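PDB 1ATG: periplasmic molybdate-binding protein from Azotobacter vinelandii, which binds molybdate and tungstate in the periplasm, probably handing the oxyanion on to an ABC transporter that carries it into the cell. Local coordinates for residues Thr6-Leu11 with Asn144-Ala149; Gly34-Val39 with Phe52-Glu57; Leu82-Ala87 with Leu160-Leu165; Ile107-Pro112 with Glu138-Ala143; Ala164-Ile169 with Lys223-Val228. All coordinates share one frame; numbering follows the deposited sequence.

Contact 1. Residues Thr6-Leu11 with Asn144-Ala149; sequences TATNFL and NSVGQA. With WO4 (tungstate(VI)ion), chain B; SO4 (sulfate ion), chain D.
Thr8 faces the first turn of helix 146-154, and its side chain shows how one hydroxyl can serve a protein interface and a bound anion together. Its CB lies 3.7 Å from Gly147 N, and from there the side chain forks. CG2 rests on Ser145, 3.7 Å from Ser145 CB. OG1 stands between the residue's own backbone N and carbonyl carbon (chi1 69°) and reaches both the helix start and the anion. It accepts a bent hydrogen bond from Gly147 N (2.8 Å, 147° at the hydrogen) and gives its own proton to tungstate O1 at 2.7 Å. Val146 N meets the same O1 almost straight on, at 2.8 Å and 174°, so that a hydroxyl and the N-terminal end of a helix share one oxygen. The backbone N-H groups at that helix end would probably help to stabilise the negative charge.

Asn9 holds a second oxygen: its backbone N and its ND2 both donate to tungstate O2, with ND2 2.8 Å from O2. Its amide is held at the other atom too: Asn9 OD1 is hydrogen-bonded to Tyr227 OH and Gln192 NE2. Asn9 CB also touches Val146 CG1, at 3.6 Å. Ser145 is the N-cap residue, its OG accepting from Gln148 N at 2.9 Å.

The anion pocket lies at the interface of two domains. Residues 6-11 lead from strand 2-7, flanked by strands 29-34 and 51-53, into helix 11-25; residues 144-149 join strand 140-143 to helix 146-154, and Tyr117 of helix 116-127 packs on both Asn9 and Val146.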
# COMPACT_ATOMS: atom_id res chain seq x y z
N THR A 6 7.66 -4.08 4.83
CA THR A 6 6.33 -3.69 4.40
C THR A 6 6.28 -3.24 2.95
O THR A 6 7.19 -2.58 2.44
CB THR A 6 5.77 -2.58 5.30
OG1 THR A 6 4.41 -2.28 4.91
CG2 THR A 6 6.55 -1.27 5.23
N ALA A 7 5.16 -3.54 2.32
CA ALA A 7 4.78 -2.92 1.05
C ALA A 7 4.84 -1.42 1.29
O ALA A 7 4.43 -0.91 2.34
CB ALA A 7 3.38 -3.37 0.68
N THR A 8 5.28 -0.67 0.27
CA THR A 8 5.51 0.75 0.43
C THR A 8 4.27 1.54 0.83
O THR A 8 4.46 2.53 1.54
CB THR A 8 6.13 1.45 -0.79
OG1 THR A 8 5.21 1.51 -1.88
CG2 THR A 8 7.41 0.77 -1.24
N ASN A 9 3.07 1.17 0.43
CA ASN A 9 1.92 1.97 0.83
C ASN A 9 1.82 2.18 2.33
O ASN A 9 1.29 3.20 2.77
CB ASN A 9 0.61 1.32 0.37
CG ASN A 9 0.15 0.17 1.24
OD1 ASN A 9 -0.66 0.30 2.18
ND2 ASN A 9 0.69 -1.02 0.94
N PHE A 10 2.22 1.16 3.10
CA PHE A 10 2.00 1.09 4.53
C PHE A 10 3.17 1.60 5.34
O PHE A 10 3.12 1.57 6.59
CB PHE A 10 1.69 -0.38 4.88
CG PHE A 10 1.02 -0.63 6.21
CD1 PHE A 10 -0.22 -0.09 6.50
CD2 PHE A 10 1.64 -1.45 7.15
CE1 PHE A 10 -0.83 -0.37 7.72
CE2 PHE A 10 1.03 -1.71 8.37
CZ PHE A 10 -0.20 -1.15 8.64
N LEU A 11 4.21 2.11 4.69
CA LEU A 11 5.39 2.54 5.42
C LEU A 11 5.12 3.58 6.50
O LEU A 11 5.51 3.40 7.66
CB LEU A 11 6.44 3.09 4.45
CG LEU A 11 7.74 3.62 5.08
CD1 LEU A 11 8.45 2.56 5.90
CD2 LEU A 11 8.66 4.13 3.98
N ASN A 144 8.03 2.22 -9.64
CA ASN A 144 8.40 0.88 -9.17
C ASN A 144 7.74 0.50 -7.86
O ASN A 144 7.94 -0.62 -7.41
CB ASN A 144 9.92 0.70 -9.12
CG ASN A 144 10.58 1.55 -8.07
OD1 ASN A 144 9.94 2.20 -7.24
ND2 ASN A 144 11.92 1.53 -8.10
N SER A 145 6.90 1.38 -7.31
CA SER A 145 6.18 1.13 -6.07
C SER A 145 5.16 2.26 -5.93
O SER A 145 5.32 3.30 -6.58
CB SER A 145 7.12 1.14 -4.87
OG SER A 145 7.52 2.46 -4.57
N VAL A 146 4.18 2.07 -5.03
CA VAL A 146 3.27 3.20 -4.80
C VAL A 146 3.97 4.29 -4.01
O VAL A 146 3.60 5.47 -4.10
CB VAL A 146 1.93 2.76 -4.22
CG1 VAL A 146 1.99 2.44 -2.74
CG2 VAL A 146 0.86 3.84 -4.46
N GLY A 147 5.01 3.97 -3.25
CA GLY A 147 5.86 4.98 -2.63
C GLY A 147 6.43 5.91 -3.70
O GLY A 147 6.39 7.14 -3.59
N GLN A 148 6.95 5.33 -4.79
CA GLN A 148 7.48 6.15 -5.87
C GLN A 148 6.38 6.88 -6.62
O GLN A 148 6.55 8.06 -6.95
CB GLN A 148 8.34 5.31 -6.81
CG GLN A 148 8.91 6.12 -7.98
CD GLN A 148 9.92 5.32 -8.77
OE1 GLN A 148 9.61 4.52 -9.65
NE2 GLN A 148 11.21 5.54 -8.45
N ALA A 149 5.21 6.27 -6.86
CA ALA A 149 4.11 6.99 -7.50
C ALA A 149 3.73 8.22 -6.68
O ALA A 149 3.50 9.29 -7.22
CB ALA A 149 2.93 6.06 -7.70
W WO4 B . 2.74 -1.39 -2.98
O1 WO4 B . 4.05 -0.34 -3.54
O2 WO4 B . 2.18 -0.92 -1.41
O3 WO4 B . 1.36 -1.32 -4.08
O4 WO4 B . 3.27 -3.08 -2.90
S SO4 D . 11.37 8.32 -5.65
O1 SO4 D . 12.18 9.20 -4.73
O2 SO4 D . 10.45 9.20 -6.43
O3 SO4 D . 10.59 7.34 -4.84
O4 SO4 D . 12.29 7.59 -6.59

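Contact 2. Residues Gly34-Val39 with Phe52-Glu57; sequences GSSGPV and FFSADE. With WO4 (tungstate(VI)ion), chain B.
Ser36 and Ala55 meet at the tight end of this contact, where a buried hydroxyl is gripped from two directions. Ser36 OG accepts from Ala55 N at 2.9 Å, with 159° at the hydrogen, and donates to tungstate O4 at 2.8 Å. The OG stands beside the backbone N, anti to the carbonyl carbon (chi1 -65°). In this position it can share O4 with Ser36 N, which also donates to that oxygen at 2.8 Å. Ala55 adds a methyl wall, its CB 3.4 Å from Ser36 OG and also close to tungstate O2. One helical turn further on, the contact is still close but mainly apolar: Val39 CG1 comes obliquely to the Phe52 ring and lies 3.4 Å from its CE1. The same ring approaches the backbone of Ser36, with CZ 3.9 Å from Ser36 O.

Toward Asp56 the two segments draw apart. This partly exposed residue reaches no nearer than 4.5 Å, from its N to Ser36 OG, and its OD1 is engaged locally. Ser54 OG donates to Asp56 OD1 at 2.8 Å from above the carboxylate plane, 50° out of it, and OD1 also caps Ser59 N at the start of helix 58-65.

The pocket follows a principle familiar from periplasmic oxyanion-binding proteins, recognition through neutral donors. Ser36 OG accepts from Ala55 N and gives its proton to the anion, so the backbone bond probably helps to orient the hydroxyl as a donor. A hydroxyl oriented in this way, working beside a backbone amide, is consistent with selection of a fully deprotonated oxyanion.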
# COMPACT_ATOMS: atom_id res chain seq x y z
N GLY A 34 9.40 -2.04 0.38
CA GLY A 34 9.56 -2.17 -1.07
C GLY A 34 8.21 -2.55 -1.64
O GLY A 34 7.23 -2.67 -0.87
N SER A 35 8.08 -2.71 -2.95
CA SER A 35 6.84 -3.15 -3.56
C SER A 35 6.58 -4.59 -3.12
O SER A 35 7.54 -5.35 -2.90
CB SER A 35 6.94 -3.07 -5.09
OG SER A 35 6.82 -1.71 -5.47
N SER A 36 5.32 -4.98 -3.11
CA SER A 36 4.96 -6.31 -2.63
C SER A 36 5.60 -7.44 -3.39
O SER A 36 6.08 -8.42 -2.79
CB SER A 36 3.43 -6.47 -2.68
OG SER A 36 2.80 -5.56 -1.78
N GLY A 37 5.67 -7.34 -4.71
CA GLY A 37 6.27 -8.38 -5.56
C GLY A 37 7.72 -8.62 -5.21
O GLY A 37 8.13 -9.74 -4.85
N PRO A 38 8.56 -7.61 -5.32
CA PRO A 38 9.98 -7.73 -5.01
C PRO A 38 10.21 -8.18 -3.58
O PRO A 38 11.14 -8.98 -3.33
CB PRO A 38 10.59 -6.37 -5.29
CG PRO A 38 9.59 -5.64 -6.09
CD PRO A 38 8.25 -6.28 -5.89
N VAL A 39 9.41 -7.70 -2.61
CA VAL A 39 9.59 -8.16 -1.23
C VAL A 39 9.29 -9.64 -1.13
O VAL A 39 10.06 -10.37 -0.47
CB VAL A 39 8.76 -7.33 -0.24
CG1 VAL A 39 8.81 -7.94 1.15
CG2 VAL A 39 9.25 -5.89 -0.19
N PHE A 52 6.13 -9.81 7.36
CA PHE A 52 5.90 -9.17 6.07
C PHE A 52 4.45 -8.67 6.01
O PHE A 52 3.52 -9.44 6.15
CB PHE A 52 6.16 -10.15 4.94
CG PHE A 52 5.76 -9.76 3.55
CD1 PHE A 52 5.87 -8.48 3.03
CD2 PHE A 52 5.26 -10.75 2.71
CE1 PHE A 52 5.48 -8.21 1.73
CE2 PHE A 52 4.88 -10.47 1.41
CZ PHE A 52 5.00 -9.19 0.91
N PHE A 53 4.32 -7.37 5.71
CA PHE A 53 3.05 -6.73 5.41
C PHE A 53 2.97 -6.52 3.89
O PHE A 53 3.71 -5.70 3.34
CB PHE A 53 2.93 -5.37 6.10
CG PHE A 53 2.79 -5.47 7.59
CD1 PHE A 53 1.59 -5.79 8.18
CD2 PHE A 53 3.89 -5.25 8.40
CE1 PHE A 53 1.47 -5.90 9.55
CE2 PHE A 53 3.78 -5.34 9.78
CZ PHE A 53 2.57 -5.67 10.35
N SER A 54 2.11 -7.28 3.25
CA SER A 54 1.95 -7.10 1.80
C SER A 54 0.84 -6.09 1.49
O SER A 54 -0.00 -5.82 2.39
CB SER A 54 1.59 -8.44 1.17
OG SER A 54 1.62 -8.31 -0.25
N ALA A 55 0.74 -5.62 0.25
CA ALA A 55 -0.39 -4.81 -0.17
C ALA A 55 -1.46 -5.68 -0.82
O ALA A 55 -2.44 -5.14 -1.32
CB ALA A 55 0.05 -3.72 -1.15
N ASP A 56 -1.31 -7.00 -0.79
CA ASP A 56 -2.30 -7.91 -1.35
C ASP A 56 -2.39 -9.17 -0.47
O ASP A 56 -1.79 -9.29 0.58
CB ASP A 56 -1.96 -8.29 -2.79
CG ASP A 56 -0.71 -9.10 -3.00
OD1 ASP A 56 -0.07 -9.60 -2.06
OD2 ASP A 56 -0.32 -9.22 -4.21
N GLU A 57 -3.21 -10.09 -0.94
CA GLU A 57 -3.39 -11.40 -0.35
C GLU A 57 -2.52 -12.42 -1.10
O GLU A 57 -2.02 -13.37 -0.50
CB GLU A 57 -4.83 -11.89 -0.46
CG GLU A 57 -5.89 -10.95 0.06
CD GLU A 57 -7.21 -11.66 0.29
OE1 GLU A 57 -7.34 -12.29 1.37
OE2 GLU A 57 -8.08 -11.59 -0.60
W WO4 B . 2.74 -1.39 -2.98
O1 WO4 B . 4.05 -0.34 -3.54
O2 WO4 B . 2.18 -0.92 -1.41
O3 WO4 B . 1.36 -1.32 -4.08
O4 WO4 B . 3.27 -3.08 -2.90

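Contact 3. Residues Leu82-Ala87 with Leu160-Leu165; sequences LVLWSA and LGFVAL
Leu160 opens the pairing against Ser86, its CD2 4.0 Å from Ser86 CB, while its CA-H points at Trp85 O. Gly161 forms a hydrogen-bonded antiparallel pair with Trp85: Gly161 N donates to Trp85 O at 2.9 Å, and Trp85 N returns a bond to Gly161 O at 2.8 Å. The indole, on the face of Val83 and Val163, leads away from residues 160-165, its NE1 bonded to Pro176 O and its ring lying nearly parallel to that of His150.

Phe162 belongs to the other face and to a non-hydrogen-bonded pair with Leu84. Leu84 CD1 sits over the phenyl face in a CH-pi contact, 4.2 Å from the ring centroid and 13° off the ring normal. Leu82 reaches the same ring obliquely, with CD1 3.9 Å from Phe162 CD1. This strand is an inner one of an alpha/beta sheet of the periplasmic binding protein fold: it runs antiparallel to strand 75-86 on one flank and parallel to strand 107-110 on the other, and Ile107 and Ile109 of the latter extend the apolar patch around Phe162.

Val163 turns back to the face of Val83 and Trp85. Two backbone bonds tie it to Val83, and its CG2, set between its own backbone N and carbonyl carbon, touches Trp85 CB at 3.9 Å. Ala164 joins Leu82 in a non-hydrogen-bonded pair whose side chains diverge, and its methyl packs on Tyr117. Leu165 follows, with its CB 3.8 Å from Val83 CG2.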
# COMPACT_ATOMS: atom_id res chain seq x y z
N LEU A 82 -7.76 3.28 -2.76
CA LEU A 82 -7.08 3.90 -3.89
C LEU A 82 -7.55 5.33 -4.08
O LEU A 82 -8.74 5.65 -3.96
CB LEU A 82 -7.43 3.11 -5.15
CG LEU A 82 -6.76 3.58 -6.44
CD1 LEU A 82 -5.25 3.34 -6.43
CD2 LEU A 82 -7.39 2.83 -7.61
N VAL A 83 -6.61 6.22 -4.43
CA VAL A 83 -6.95 7.61 -4.67
C VAL A 83 -6.26 8.12 -5.93
O VAL A 83 -5.05 7.83 -6.13
CB VAL A 83 -6.54 8.55 -3.53
CG1 VAL A 83 -7.30 9.87 -3.65
CG2 VAL A 83 -6.75 7.98 -2.14
N LEU A 84 -6.99 8.82 -6.77
CA LEU A 84 -6.37 9.59 -7.86
C LEU A 84 -6.04 10.96 -7.25
O LEU A 84 -6.94 11.62 -6.68
CB LEU A 84 -7.35 9.76 -9.01
CG LEU A 84 -6.81 10.65 -10.15
CD1 LEU A 84 -5.64 9.99 -10.86
CD2 LEU A 84 -7.93 10.96 -11.13
N TRP A 85 -4.79 11.35 -7.30
CA TRP A 85 -4.35 12.55 -6.61
C TRP A 85 -3.54 13.42 -7.56
O TRP A 85 -2.87 12.95 -8.47
CB TRP A 85 -3.45 12.11 -5.44
CG TRP A 85 -2.95 13.20 -4.54
CD1 TRP A 85 -3.69 14.20 -3.97
CD2 TRP A 85 -1.60 13.41 -4.13
NE1 TRP A 85 -2.87 15.00 -3.20
CE2 TRP A 85 -1.59 14.55 -3.29
CE3 TRP A 85 -0.39 12.74 -4.35
CZ2 TRP A 85 -0.43 15.02 -2.70
CZ3 TRP A 85 0.76 13.23 -3.75
CH2 TRP A 85 0.73 14.35 -2.92
N SER A 86 -3.60 14.72 -7.30
CA SER A 86 -2.70 15.68 -7.89
C SER A 86 -2.26 16.63 -6.77
O SER A 86 -3.07 17.00 -5.91
CB SER A 86 -3.32 16.50 -9.02
OG SER A 86 -2.40 17.48 -9.51
N ALA A 87 -1.03 17.11 -6.85
CA ALA A 87 -0.58 18.17 -5.95
C ALA A 87 -1.29 19.48 -6.32
O ALA A 87 -1.31 20.40 -5.49
CB ALA A 87 0.93 18.36 -6.02
N LEU A 160 -0.70 13.80 -12.34
CA LEU A 160 -1.64 12.93 -11.65
C LEU A 160 -0.90 11.71 -11.13
O LEU A 160 0.11 11.31 -11.71
CB LEU A 160 -2.73 12.44 -12.60
CG LEU A 160 -3.60 13.49 -13.29
CD1 LEU A 160 -4.66 12.78 -14.12
CD2 LEU A 160 -4.26 14.43 -12.29
N GLY A 161 -1.52 11.04 -10.15
CA GLY A 161 -0.97 9.76 -9.72
C GLY A 161 -2.04 8.94 -9.01
O GLY A 161 -2.97 9.49 -8.41
N PHE A 162 -1.88 7.62 -9.08
CA PHE A 162 -2.70 6.70 -8.30
C PHE A 162 -1.90 6.29 -7.08
O PHE A 162 -0.82 5.69 -7.17
CB PHE A 162 -3.12 5.48 -9.11
CG PHE A 162 -4.36 5.65 -9.93
CD1 PHE A 162 -5.57 5.95 -9.32
CD2 PHE A 162 -4.34 5.51 -11.31
CE1 PHE A 162 -6.72 6.10 -10.06
CE2 PHE A 162 -5.49 5.64 -12.06
CZ PHE A 162 -6.69 5.94 -11.44
N VAL A 163 -2.40 6.70 -5.90
CA VAL A 163 -1.69 6.53 -4.64
C VAL A 163 -2.57 5.90 -3.58
O VAL A 163 -3.76 5.65 -3.81
CB VAL A 163 -1.13 7.88 -4.15
CG1 VAL A 163 -0.22 8.56 -5.18
CG2 VAL A 163 -2.26 8.83 -3.76
N ALA A 164 -2.00 5.63 -2.42
CA ALA A 164 -2.74 5.12 -1.29
C ALA A 164 -3.25 6.29 -0.46
O ALA A 164 -2.54 7.27 -0.22
CB ALA A 164 -1.83 4.25 -0.43
N LEU A 165 -4.45 6.17 0.10
CA LEU A 165 -4.98 7.24 0.94
C LEU A 165 -4.06 7.54 2.10
O LEU A 165 -3.84 8.70 2.47
CB LEU A 165 -6.38 6.85 1.43
CG LEU A 165 -7.04 7.84 2.41
CD1 LEU A 165 -7.12 9.24 1.83
CD2 LEU A 165 -8.44 7.35 2.78

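Contact 4. Residues Ile107-Pro112 with Glu138-Ala143; sequences IAISNP and ERIVEA
Asn111 and Glu142 both carry CG anti to the backbone N (chi1 180° and -169°), which starts both chains in the same direction; they lie side by side. Asn111 CB touches Glu142 CG at 3.8 Å, and further out the amide and carboxylate stack with their planes only 7° apart. A water bridges the two ends, donating to Asn111 OD1 at 2.8 Å and to Glu142 OE2 at 3.1 Å. Asn111 OD1 has a second donor in Gln113 N.

The strands run parallel, joined by five backbone bonds, the first from Ile107 N to Arg139 O and the last from Asn111 N to Ala143 O at 2.8 Å. They are the two strands of a beta-alpha-beta crossover whose connection contains helices 116-127 and 131-136. Helix 116-127 packs on Ile109, and both helices pack on Ile140. Ile140 CG2 meets Ile109 CD1 at 3.9 Å, and Ile140 CG1 meets Ile107 CG2, also at 3.9 Å.

The chemistry is thus divided along one strand. Ile140 is apolar and packs against both helices, whereas the exposed carboxylate of Glu142, stacked on an amide and hydrated, probably keeps its charge.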
# COMPACT_ATOMS: atom_id res chain seq x y z
N ILE A 107 0.51 10.54 -15.74
CA ILE A 107 -0.08 9.96 -14.54
C ILE A 107 0.88 8.89 -14.04
O ILE A 107 1.27 7.97 -14.81
CB ILE A 107 -1.49 9.40 -14.80
CG1 ILE A 107 -2.06 8.83 -13.50
CG2 ILE A 107 -1.55 8.37 -15.93
CD1 ILE A 107 -3.55 8.54 -13.57
N ALA A 108 1.29 8.99 -12.79
CA ALA A 108 2.17 8.01 -12.16
C ALA A 108 1.36 6.82 -11.67
O ALA A 108 0.44 6.99 -10.85
CB ALA A 108 2.94 8.64 -11.01
N ILE A 109 1.64 5.64 -12.22
CA ILE A 109 0.93 4.43 -11.81
C ILE A 109 1.99 3.40 -11.48
O ILE A 109 2.87 3.10 -12.31
CB ILE A 109 -0.04 3.88 -12.86
CG1 ILE A 109 -0.98 5.00 -13.31
CG2 ILE A 109 -0.79 2.67 -12.31
CD1 ILE A 109 -2.08 4.60 -14.25
N SER A 110 1.94 2.84 -10.28
CA SER A 110 2.96 1.83 -9.93
C SER A 110 2.75 0.61 -10.83
O SER A 110 1.67 0.29 -11.30
CB SER A 110 2.99 1.52 -8.46
OG SER A 110 1.76 1.11 -7.92
N ASN A 111 3.86 -0.09 -11.08
CA ASN A 111 3.88 -1.25 -11.96
C ASN A 111 2.88 -2.29 -11.49
O ASN A 111 3.10 -2.84 -10.40
CB ASN A 111 5.32 -1.76 -11.93
CG ASN A 111 5.56 -2.98 -12.79
OD1 ASN A 111 4.63 -3.64 -13.21
ND2 ASN A 111 6.84 -3.24 -13.08
N PRO A 112 1.87 -2.62 -12.25
CA PRO A 112 0.81 -3.50 -11.78
C PRO A 112 1.23 -4.94 -11.59
O PRO A 112 0.56 -5.67 -10.85
CB PRO A 112 -0.30 -3.33 -12.80
CG PRO A 112 0.43 -2.97 -14.06
CD PRO A 112 1.53 -2.04 -13.58
N GLU A 138 1.36 7.42 -24.30
CA GLU A 138 2.53 7.44 -23.44
C GLU A 138 2.36 8.38 -22.26
O GLU A 138 3.29 9.06 -21.79
CB GLU A 138 3.79 7.78 -24.27
CG GLU A 138 4.06 6.70 -25.33
CD GLU A 138 5.41 6.86 -26.00
OE1 GLU A 138 5.78 8.01 -26.32
OE2 GLU A 138 6.09 5.84 -26.20
N ARG A 139 1.14 8.44 -21.73
CA ARG A 139 0.88 9.31 -20.58
C ARG A 139 1.03 8.60 -19.26
O ARG A 139 1.10 9.29 -18.24
CB ARG A 139 -0.49 9.96 -20.76
CG ARG A 139 -0.33 10.97 -21.90
CD ARG A 139 -1.67 11.50 -22.33
NE ARG A 139 -2.26 12.41 -21.36
CZ ARG A 139 -3.53 12.79 -21.44
NH1 ARG A 139 -4.31 12.31 -22.41
NH2 ARG A 139 -4.05 13.64 -20.58
N ILE A 140 1.11 7.28 -19.25
CA ILE A 140 1.28 6.57 -17.99
C ILE A 140 2.76 6.39 -17.75
O ILE A 140 3.49 5.91 -18.63
CB ILE A 140 0.59 5.20 -18.03
CG1 ILE A 140 -0.91 5.35 -18.24
CG2 ILE A 140 0.91 4.41 -16.77
CD1 ILE A 140 -1.62 4.04 -18.56
N VAL A 141 3.22 6.81 -16.58
CA VAL A 141 4.63 6.68 -16.22
C VAL A 141 4.70 5.61 -15.14
O VAL A 141 4.12 5.76 -14.06
CB VAL A 141 5.25 8.00 -15.79
CG1 VAL A 141 6.73 7.84 -15.45
CG2 VAL A 141 5.12 9.03 -16.90
N GLU A 142 5.34 4.50 -15.46
CA GLU A 142 5.42 3.36 -14.56
C GLU A 142 6.35 3.66 -13.41
O GLU A 142 7.52 4.03 -13.58
CB GLU A 142 5.89 2.15 -15.38
CG GLU A 142 5.77 0.83 -14.63
CD GLU A 142 6.41 -0.28 -15.44
OE1 GLU A 142 7.65 -0.37 -15.44
OE2 GLU A 142 5.65 -1.03 -16.09
N ALA A 143 5.87 3.57 -12.18
CA ALA A 143 6.63 3.74 -10.96
C ALA A 143 6.95 2.35 -10.40
O ALA A 143 6.18 1.42 -10.65
CB ALA A 143 5.87 4.58 -9.96
O HOH W 1 5.05 -4.07 -15.94

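Contact 5. Residues Ala164-Ile169 with Lys223-Val228; sequences ALAQII and KAAGYV. With EDO (1,2-ethanediol), chain E.
Ala225 O approaches Ala166 CA to 3.1 Å where helix 216-224 ends in a Schellman motif, with Gly226 at positive phi (94°), beside residues 164-169, which follow on from strand 160-164. The CA-H of Ala166 points only loosely at that carbonyl, 124° at the hydrogen, and the neighbouring Ala166 N is poorly angled for a bond to it. Van der Waals contact therefore carries the junction. In this periplasmic binding protein fold it brings the chain just past strand 160-164 against the C-terminal end of helix 216-224.

Ala166 CB touches two residues of the other segment. It lies 4.0 Å from Ala225 CB and also meets Tyr227, 3.5 Å from CE2 and 3.4 Å from OH. The tyrosine's first torsion sets CG beside the backbone N and anti to the carbonyl carbon (chi1 -63°). Its OH bonds to Asn9 OD1, making it a second-shell residue behind a first-shell ligand of the anion. Gln167 NE2 adds a further link to the anion site by donating to Val146 O.

Gly226 presents a bare CA to Leu165, whose CD2 rests 3.7 Å away. Ile169 closes the other end, with CG2 3.7 Å from Ala225 O and CD1 near Ala224 O. Its own carbonyl looks to a 1,2-ethanediol, probably from the crystallisation liquor, whose O2 donates to Ile169 O at 2.7 Å.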
# COMPACT_ATOMS: atom_id res chain seq x y z
N ALA A 164 -2.00 5.63 -2.42
CA ALA A 164 -2.74 5.12 -1.29
C ALA A 164 -3.25 6.29 -0.46
O ALA A 164 -2.54 7.27 -0.22
CB ALA A 164 -1.83 4.25 -0.43
N LEU A 165 -4.45 6.17 0.10
CA LEU A 165 -4.98 7.24 0.94
C LEU A 165 -4.06 7.54 2.10
O LEU A 165 -3.84 8.70 2.47
CB LEU A 165 -6.38 6.85 1.43
CG LEU A 165 -7.04 7.84 2.41
CD1 LEU A 165 -7.12 9.24 1.83
CD2 LEU A 165 -8.44 7.35 2.78
N ALA A 166 -3.45 6.53 2.73
CA ALA A 166 -2.57 6.73 3.86
C ALA A 166 -1.43 7.68 3.54
O ALA A 166 -0.92 8.36 4.44
CB ALA A 166 -1.99 5.39 4.31
N GLN A 167 -0.96 7.73 2.29
CA GLN A 167 0.16 8.57 1.93
C GLN A 167 -0.18 10.04 1.84
O GLN A 167 0.73 10.88 1.80
CB GLN A 167 0.71 8.12 0.56
CG GLN A 167 1.28 6.72 0.59
CD GLN A 167 1.60 6.28 -0.83
OE1 GLN A 167 0.74 6.33 -1.71
NE2 GLN A 167 2.83 5.82 -1.06
N ILE A 168 -1.46 10.40 1.77
CA ILE A 168 -1.85 11.79 1.56
C ILE A 168 -2.78 12.35 2.62
O ILE A 168 -2.92 13.58 2.71
CB ILE A 168 -2.46 12.00 0.16
CG1 ILE A 168 -3.75 11.22 -0.04
CG2 ILE A 168 -1.44 11.67 -0.92
CD1 ILE A 168 -4.38 11.43 -1.42
N ILE A 169 -3.41 11.51 3.42
CA ILE A 169 -4.35 11.99 4.44
C ILE A 169 -3.55 12.64 5.55
O ILE A 169 -2.50 12.18 5.96
CB ILE A 169 -5.28 10.86 4.90
CG1 ILE A 169 -6.44 11.42 5.73
CG2 ILE A 169 -4.53 9.81 5.72
CD1 ILE A 169 -7.52 10.39 5.99
N LYS A 223 -7.02 2.85 11.07
CA LYS A 223 -8.19 3.57 10.59
C LYS A 223 -7.94 5.05 10.40
O LYS A 223 -8.45 5.67 9.46
CB LYS A 223 -9.38 3.38 11.54
CG LYS A 223 -9.93 1.97 11.46
CD LYS A 223 -11.27 1.82 12.16
CE LYS A 223 -11.79 0.38 12.10
NZ LYS A 223 -13.22 0.34 12.54
N ALA A 224 -7.12 5.66 11.26
CA ALA A 224 -6.80 7.08 11.11
C ALA A 224 -6.03 7.35 9.83
O ALA A 224 -6.09 8.45 9.27
CB ALA A 224 -6.03 7.59 12.33
N ALA A 225 -5.31 6.34 9.32
CA ALA A 225 -4.60 6.44 8.06
C ALA A 225 -5.50 6.13 6.87
O ALA A 225 -5.01 6.10 5.73
CB ALA A 225 -3.39 5.53 8.07
N GLY A 226 -6.77 5.91 7.09
CA GLY A 226 -7.75 5.75 6.04
C GLY A 226 -8.03 4.33 5.60
O GLY A 226 -8.86 4.12 4.71
N TYR A 227 -7.39 3.35 6.22
CA TYR A 227 -7.65 1.96 5.88
C TYR A 227 -8.94 1.50 6.55
O TYR A 227 -9.34 2.06 7.60
CB TYR A 227 -6.53 1.05 6.41
CG TYR A 227 -5.17 1.31 5.78
CD1 TYR A 227 -4.82 0.74 4.57
CD2 TYR A 227 -4.25 2.13 6.42
CE1 TYR A 227 -3.58 0.96 3.99
CE2 TYR A 227 -3.01 2.37 5.85
CZ TYR A 227 -2.69 1.79 4.64
OH TYR A 227 -1.44 2.08 4.11
N VAL A 228 -9.55 0.46 6.02
CA VAL A 228 -10.65 -0.19 6.73
C VAL A 228 -10.16 -1.54 7.23
O VAL A 228 -9.07 -2.00 6.89
CB VAL A 228 -11.90 -0.37 5.87
CG1 VAL A 228 -12.48 0.96 5.46
CG2 VAL A 228 -11.60 -1.19 4.65
C1 EDO E . -3.02 9.85 10.41
O1 EDO E . -1.67 10.26 11.01
C2 EDO E . -3.45 10.67 9.17
O2 EDO E . -2.17 11.00 8.34

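Contacts 1 and 2 are buried and polar around the anion: both hold the tungstate, and they join directly where strand 2-7 pairs with strand 51-53 through Ala7 N and Phe53 O. Contacts 3 and 4 are framework, two pairings in one sheet that adjoin through strands 160-164 and 107-110; contact 3 is buried throughout and apolar on its faces, whereas contact 4 runs out to the surface at strand 140-143, which leads, through residues 144-145, into helix 146-154 of contact 1. Contact 5, partly buried and held by van der Waals packing, shares Ala164 and Leu165 with contact 3. Anion-binding donors gather in contacts 1 and 2, while backbone pairing and apolar packing dominate contacts 3 and 4.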